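Local coordinates for protein carboxylesterase (Ferroplasma acidiphilum, PDB 3WJ2) that probably hydrolyses carboxylic ester bonds as a carboxylesterase of the alpha/beta hydrolase fold, at residues A243-R254 with R270-H281. Numbering follows the deposited sequence.
Sequences AIMVTNEYDPLR and RAVGIRGIGMIH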
ATOM      1  N   ALA B 243      17.621  18.040   2.759  1.00 10.55           N
ATOM      2  CA  ALA B 243      16.173  18.176   2.849  1.00 11.05           C
ATOM      3  C   ALA B 243      15.661  17.456   4.113  1.00 11.47           C
ATOM      4  O   ALA B 243      16.212  16.398   4.567  1.00 10.82           O
ATOM      5  CB  ALA B 243      15.481  17.565   1.659  1.00 10.94           C
ATOM      6  N   ILE B 244      14.577  18.055   4.660  1.00  9.17           N
ATOM      7  CA  ILE B 244      13.699  17.324   5.614  1.00  9.40           C
ATOM      8  C   ILE B 244      12.326  17.315   4.940  1.00 11.05           C
ATOM      9  O   ILE B 244      11.780  18.387   4.593  1.00 12.34           O
ATOM     10  CB  ILE B 244      13.607  18.025   6.933  1.00 10.39           C
ATOM     11  CG1 ILE B 244      14.997  18.210   7.565  1.00 12.22           C
ATOM     12  CG2 ILE B 244      12.623  17.290   7.890  1.00 11.91           C
ATOM     13  CD1 ILE B 244      14.975  19.189   8.861  1.00 14.60           C
ATOM     14  N   MET B 245      11.724  16.109   4.810  1.00 10.81           N
ATOM     15  CA  MET B 245      10.427  15.933   4.136  1.00 11.48           C
ATOM     16  C   MET B 245       9.494  15.300   5.136  1.00 11.25           C
ATOM     17  O   MET B 245       9.821  14.301   5.758  1.00 10.53           O
ATOM     18  CB  MET B 245      10.485  14.994   2.907  1.00 11.59           C
ATOM     19  CG  MET B 245       9.115  14.666   2.345  1.00 14.51           C
ATOM     20  SD  MET B 245       8.415  16.071   1.393  1.00 13.98           S
ATOM     21  CE  MET B 245       9.400  16.000  -0.179  1.00 11.78           C
ATOM     22  N   VAL B 246       8.332  15.971   5.320  1.00  9.64           N
ATOM     23  CA  VAL B 246       7.286  15.356   6.200  1.00  9.84           C
ATOM     24  C   VAL B 246       6.091  15.132   5.318  1.00  9.05           C
ATOM     25  O   VAL B 246       5.567  16.005   4.651  1.00  9.99           O
ATOM     26  CB  VAL B 246       6.889  16.409   7.293  1.00  8.74           C
ATOM     27  CG1 VAL B 246       5.761  15.816   8.159  1.00 10.93           C
ATOM     28  CG2 VAL B 246       8.180  16.752   8.162  1.00 11.43           C
ATOM     29  N   THR B 247       5.609  13.888   5.315  1.00  8.83           N
ATOM     30  CA  THR B 247       4.355  13.559   4.618  1.00  9.38           C
ATOM     31  C   THR B 247       3.374  13.027   5.663  1.00  8.45           C
ATOM     32  O   THR B 247       3.708  12.769   6.829  1.00 10.49           O
ATOM     33  CB  THR B 247       4.625  12.368   3.578  1.00 11.17           C
ATOM     34  OG1 THR B 247       4.809  11.156   4.310  1.00 11.10           O
ATOM     35  CG2 THR B 247       5.918  12.684   2.818  1.00 12.38           C
ATOM     36  N   ASN B 248       2.122  12.989   5.204  1.00  9.40           N
ATOM     37  CA  ASN B 248       1.034  12.526   6.130  1.00  8.64           C
ATOM     38  C   ASN B 248       0.450  11.234   5.545  1.00  9.09           C
ATOM     39  O   ASN B 248       0.217  11.161   4.343  1.00 10.73           O
ATOM     40  CB  ASN B 248      -0.094  13.557   6.074  1.00  9.92           C
ATOM     41  CG  ASN B 248       0.408  14.956   6.485  1.00  9.71           C
ATOM     42  OD1 ASN B 248       0.865  15.138   7.597  1.00 11.75           O
ATOM     43  ND2 ASN B 248       0.289  15.900   5.593  1.00 11.40           N
ATOM     44  N   GLU B 249       0.213  10.277   6.433  1.00  9.73           N
ATOM     45  CA  GLU B 249      -0.416   8.999   5.932  1.00  9.33           C
ATOM     46  C   GLU B 249      -1.670   9.153   5.102  1.00 10.10           C
ATOM     47  O   GLU B 249      -1.770   8.567   4.016  1.00 11.38           O
ATOM     48  CB  GLU B 249      -0.682   8.115   7.160  1.00  9.76           C
ATOM     49  CG  GLU B 249      -1.152   6.741   6.693  1.00 11.42           C
ATOM     50  CD  GLU B 249      -1.301   5.773   7.831  1.00 13.59           C
ATOM     51  OE1 GLU B 249      -1.219   6.108   9.010  1.00 13.84           O
ATOM     52  OE2 GLU B 249      -1.455   4.551   7.500  1.00 16.24           O
ATOM     53  N   TYR B 250      -2.595  10.003   5.565  1.00  9.97           N
ATOM     54  CA  TYR B 250      -3.910  10.032   4.886  1.00 12.54           C
ATOM     55  C   TYR B 250      -4.107  11.326   4.140  1.00 13.54           C
ATOM     56  O   TYR B 250      -4.800  12.217   4.586  1.00 14.35           O
ATOM     57  CB  TYR B 250      -4.942   9.896   6.027  1.00 12.73           C
ATOM     58  CG  TYR B 250      -4.946   8.490   6.666  1.00 12.15           C
ATOM     59  CD1 TYR B 250      -5.276   7.389   5.906  1.00 18.07           C
ATOM     60  CD2 TYR B 250      -4.632   8.331   7.980  1.00 11.69           C
ATOM     61  CE1 TYR B 250      -5.251   6.087   6.524  1.00 17.63           C
ATOM     62  CE2 TYR B 250      -4.689   7.108   8.626  1.00 14.64           C
ATOM     63  CZ  TYR B 250      -4.991   5.995   7.856  1.00 17.76           C
ATOM     64  OH  TYR B 250      -5.075   4.758   8.471  1.00 16.54           O
ATOM     65  N   ASP B 251      -3.357  11.480   3.092  1.00 12.09           N
ATOM     66  CA  ASP B 251      -3.301  12.829   2.418  1.00 10.58           C
ATOM     67  C   ASP B 251      -3.128  12.512   0.941  1.00 11.39           C
ATOM     68  O   ASP B 251      -2.236  11.730   0.539  1.00 12.17           O
ATOM     69  CB  ASP B 251      -2.056  13.577   2.974  1.00  9.87           C
ATOM     70  CG  ASP B 251      -1.747  14.882   2.249  1.00  9.21           C
ATOM     71  OD1 ASP B 251      -2.288  15.275   1.252  1.00 11.30           O
ATOM     72  OD2 ASP B 251      -0.866  15.554   2.866  1.00 12.48           O
ATOM     73  N   PRO B 252      -3.977  13.067   0.075  1.00 11.27           N
ATOM     74  CA  PRO B 252      -3.813  12.799  -1.387  1.00 12.64           C
ATOM     75  C   PRO B 252      -2.424  13.145  -1.954  1.00 12.72           C
ATOM     76  O   PRO B 252      -1.965  12.556  -2.938  1.00 15.50           O
ATOM     77  CB  PRO B 252      -4.925  13.570  -2.064  1.00 12.92           C
ATOM     78  CG  PRO B 252      -5.407  14.583  -0.984  1.00 15.14           C
ATOM     79  CD  PRO B 252      -5.037  14.073   0.352  1.00 12.92           C
ATOM     80  N   LEU B 253      -1.729  14.136  -1.344  1.00 12.41           N
ATOM     81  CA  LEU B 253      -0.429  14.582  -1.829  1.00 11.81           C
ATOM     82  C   LEU B 253       0.749  13.700  -1.427  1.00 10.13           C
ATOM     83  O   LEU B 253       1.887  13.972  -1.770  1.00 12.69           O
ATOM     84  CB  LEU B 253      -0.110  15.999  -1.261  1.00 12.68           C
ATOM     85  CG  LEU B 253      -1.080  17.000  -1.788  1.00 18.37           C
ATOM     86  CD1 LEU B 253      -0.531  18.463  -1.448  1.00 24.01           C
ATOM     87  CD2 LEU B 253      -1.509  16.918  -3.196  1.00 20.04           C
ATOM     88  N   ARG B 254       0.534  12.649  -0.608  1.00  9.96           N
ATOM     89  CA  ARG B 254       1.584  11.903   0.029  1.00 11.68           C
ATOM     90  C   ARG B 254       2.500  11.155  -0.971  1.00 11.73           C
ATOM     91  O   ARG B 254       3.714  11.186  -0.820  1.00 11.15           O
ATOM     92  CB  ARG B 254       0.919  10.852   0.958  1.00 10.86           C
ATOM     93  CG  ARG B 254       1.901   9.906   1.698  1.00  9.49           C
ATOM     94  CD  ARG B 254       1.119   8.707   2.283  1.00 11.36           C
ATOM     95  NE  ARG B 254       0.870   7.796   1.179  1.00 12.50           N
ATOM     96  CZ  ARG B 254       0.123   6.692   1.351  1.00 16.19           C
ATOM     97  NH1 ARG B 254      -0.581   6.505   2.478  1.00 14.55           N
ATOM     98  NH2 ARG B 254      -0.034   5.855   0.327  1.00 16.63           N
ATOM     99  N   ARG B 270      21.581  14.841   0.831  1.00 15.58           N
ATOM    100  CA  ARG B 270      21.207  14.444   2.248  1.00 13.77           C
ATOM    101  C   ARG B 270      19.697  14.674   2.376  1.00 14.57           C
ATOM    102  O   ARG B 270      19.221  15.720   1.917  1.00 16.01           O
ATOM    103  CB  ARG B 270      21.888  15.291   3.270  1.00 18.03           C
ATOM    104  CG  ARG B 270      23.269  14.794   3.639  1.00 22.50           C
ATOM    105  CD  ARG B 270      23.898  15.869   4.518  1.00 29.43           C
ATOM    106  NE  ARG B 270      23.241  15.897   5.817  1.00 29.80           N
ATOM    107  CZ  ARG B 270      23.107  16.923   6.659  1.00 26.48           C
ATOM    108  NH1 ARG B 270      23.622  18.150   6.398  1.00 27.27           N
ATOM    109  NH2 ARG B 270      22.537  16.705   7.817  1.00 31.62           N
ATOM    110  N   ALA B 271      18.966  13.664   2.851  1.00 13.21           N
ATOM    111  CA  ALA B 271      17.502  13.916   2.991  1.00 11.37           C
ATOM    112  C   ALA B 271      17.034  12.943   4.034  1.00 14.20           C
ATOM    113  O   ALA B 271      17.478  11.774   4.088  1.00 14.53           O
ATOM    114  CB  ALA B 271      16.781  13.746   1.710  1.00 14.09           C
ATOM    115  N   VAL B 272      16.131  13.419   4.896  1.00 10.95           N
ATOM    116  CA  VAL B 272      15.372  12.557   5.823  1.00 11.39           C
ATOM    117  C   VAL B 272      13.933  12.745   5.534  1.00 10.18           C
ATOM    118  O   VAL B 272      13.486  13.892   5.318  1.00 12.87           O
ATOM    119  CB  VAL B 272      15.803  12.905   7.300  1.00 11.52           C
ATOM    120  CG1 VAL B 272      15.610  14.427   7.701  1.00 11.46           C
ATOM    121  CG2 VAL B 272      14.998  11.955   8.248  1.00 10.95           C
ATOM    122  N   GLY B 273      13.210  11.635   5.427  1.00 10.11           N
ATOM    123  CA  GLY B 273      11.789  11.717   5.153  1.00  9.83           C
ATOM    124  C   GLY B 273      11.028  10.950   6.227  1.00 10.05           C
ATOM    125  O   GLY B 273      11.361   9.778   6.505  1.00 11.78           O
ATOM    126  N   ILE B 274       9.958  11.592   6.769  1.00 10.02           N
ATOM    127  CA  ILE B 274       9.092  10.857   7.749  1.00 10.79           C
ATOM    128  C   ILE B 274       7.657  10.985   7.331  1.00  9.14           C
ATOM    129  O   ILE B 274       7.260  12.070   6.896  1.00 10.44           O
ATOM    130  CB  ILE B 274       9.287  11.331   9.223  1.00  8.84           C
ATOM    131  CG1 ILE B 274       9.173  12.847   9.270  1.00 11.50           C
ATOM    132  CG2 ILE B 274      10.660  10.836   9.795  1.00 10.64           C
ATOM    133  CD1 ILE B 274       9.029  13.376  10.732  1.00 12.30           C
ATOM    134  N   ARG B 275       6.887   9.871   7.412  1.00  9.81           N
ATOM    135  CA  ARG B 275       5.424   9.892   7.215  1.00  9.02           C
ATOM    136  C   ARG B 275       4.759   9.833   8.560  1.00  8.84           C
ATOM    137  O   ARG B 275       5.101   8.960   9.367  1.00  9.38           O
ATOM    138  CB  ARG B 275       5.002   8.650   6.404  1.00 10.84           C
ATOM    139  CG  ARG B 275       3.490   8.522   6.295  1.00 10.73           C
ATOM    140  CD  ARG B 275       3.083   7.056   5.912  1.00 10.65           C
ATOM    141  NE  ARG B 275       3.422   6.793   4.499  1.00 12.50           N
ATOM    142  CZ  ARG B 275       2.806   5.788   3.848  1.00  9.96           C
ATOM    143  NH1 ARG B 275       1.989   4.906   4.529  1.00 13.63           N
ATOM    144  NH2 ARG B 275       3.063   5.698   2.515  1.00 11.01           N
ATOM    145  N   GLY B 276       3.898  10.839   8.789  1.00 10.32           N
ATOM    146  CA  GLY B 276       3.185  10.829  10.118  1.00  9.89           C
ATOM    147  C   GLY B 276       2.030   9.862  10.070  1.00  8.39           C
ATOM    148  O   GLY B 276       1.110  10.038   9.230  1.00 11.71           O
ATOM    149  N   ILE B 277       2.097   8.877  10.981  1.00 10.53           N
ATOM    150  CA  ILE B 277       1.062   7.805  11.000  1.00 11.79           C
ATOM    151  C   ILE B 277      -0.240   8.427  11.533  1.00 11.69           C
ATOM    152  O   ILE B 277      -0.242   9.131  12.550  1.00 14.22           O
ATOM    153  CB  ILE B 277       1.584   6.660  11.814  1.00 11.93           C
ATOM    154  CG1 ILE B 277       2.724   5.985  11.004  1.00 14.10           C
ATOM    155  CG2 ILE B 277       0.438   5.572  11.983  1.00 13.98           C
ATOM    156  CD1 ILE B 277       3.635   5.153  11.942  1.00 18.31           C
ATOM    157  N   GLY B 278      -1.305   8.204  10.797  1.00 10.56           N
ATOM    158  CA  GLY B 278      -2.614   8.782  11.185  1.00 13.05           C
ATOM    159  C   GLY B 278      -2.792  10.230  10.865  1.00 14.22           C
ATOM    160  O   GLY B 278      -3.848  10.811  11.218  1.00 14.27           O
ATOM    161  N   MET B 279      -1.816  10.917  10.272  1.00 10.50           N
ATOM    162  CA  MET B 279      -1.984  12.343  10.020  1.00 11.91           C
ATOM    163  C   MET B 279      -2.667  12.659   8.668  1.00 12.72           C
ATOM    164  O   MET B 279      -2.725  11.794   7.763  1.00 11.86           O
ATOM    165  CB  MET B 279      -0.585  13.007   9.952  1.00 11.09           C
ATOM    166  CG  MET B 279       0.219  12.807  11.228  1.00 11.52           C
ATOM    167  SD  MET B 279      -0.539  13.930  12.526  1.00 12.42           S
ATOM    168  CE  MET B 279      -1.129  12.717  13.710  1.00 14.21           C
ATOM    169  N   ILE B 280      -3.253  13.882   8.563  1.00 12.84           N
ATOM    170  CA  ILE B 280      -3.952  14.325   7.361  1.00 11.66           C
ATOM    171  C   ILE B 280      -3.269  15.615   6.825  1.00 11.47           C
ATOM    172  O   ILE B 280      -2.375  16.200   7.497  1.00 11.97           O
ATOM    173  CB  ILE B 280      -5.456  14.658   7.649  1.00 12.37           C
ATOM    174  CG1 ILE B 280      -5.531  15.704   8.767  1.00 14.40           C
ATOM    175  CG2 ILE B 280      -6.199  13.343   7.931  1.00 15.58           C
ATOM    176  CD1 ILE B 280      -6.994  16.283   8.737  1.00 19.02           C
ATOM    177  N   HIS B 281      -3.634  16.064   5.626  1.00 12.34           N
ATOM    178  CA  HIS B 281      -3.057  17.305   5.085  1.00 12.17           C
ATOM    179  C   HIS B 281      -3.347  18.462   6.021  1.00 14.55           C
ATOM    180  O   HIS B 281      -4.411  18.497   6.652  1.00 15.66           O
ATOM    181  CB  HIS B 281      -3.624  17.623   3.704  1.00 14.61           C
ATOM    182  CG  HIS B 281      -2.707  18.532   2.917  1.00 13.22           C
ATOM    183  ND1 HIS B 281      -2.889  19.905   2.745  1.00 20.46           N
ATOM    184  CD2 HIS B 281      -1.584  18.215   2.251  1.00 12.02           C
ATOM    185  CE1 HIS B 281      -1.918  20.366   1.996  1.00 12.13           C
ATOM    186  NE2 HIS B 281      -1.121  19.382   1.661  1.00 22.86           N
TER
HETATM  187  O   HOH W   1      -5.622  14.866   4.070  1.00 17.90           O
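Strands 243-248 and 271-276 run parallel, their axes 21° apart, joined by seven backbone hydrogen bonds, the first from A243 N to R270 O and the last from E249 N to G276 O. On one face I244 CG1 lies 3.8 Å from V272 CG1, and V246 sits side by side with I274, I244 and V246 packing on helix 291-303, V272 and I274 meeting the second subunit; A243 and A271 meet on the other face, toward helix 254-266. Past the strands the type II turn 276-279 is held by E249: its chain, extended with CG anti to the backbone N (chi1 -173°), brings OE1 to G278 N at 2.8 Å, accepting on its anti lone pair, while OE2 pairs with K262 of the second subunit. Y250 N then donates to M279 O, also at 2.8 Å, and one water bridges Y250 O and H281 N. R254 lays its guanidinium flat on that of R275, centres 3.8 Å apart and planes at 11°. The charges are probably eased by E258, salt-bridged to R275 NE, and by E249 O, which takes R254 NH1 at 2.8 Å. A leucine at R254 would probably leave E249 O without this donor and one face of the R275 guanidinium without its flat partner. The two strands are the ends of a beta-alpha-beta crossover through helix 254-266 in an alpha/beta hydrolase sheet, whose last strand in this chain, continued by the second subunit, leads into H281, which touches S156 of the probable nucleophile elbow.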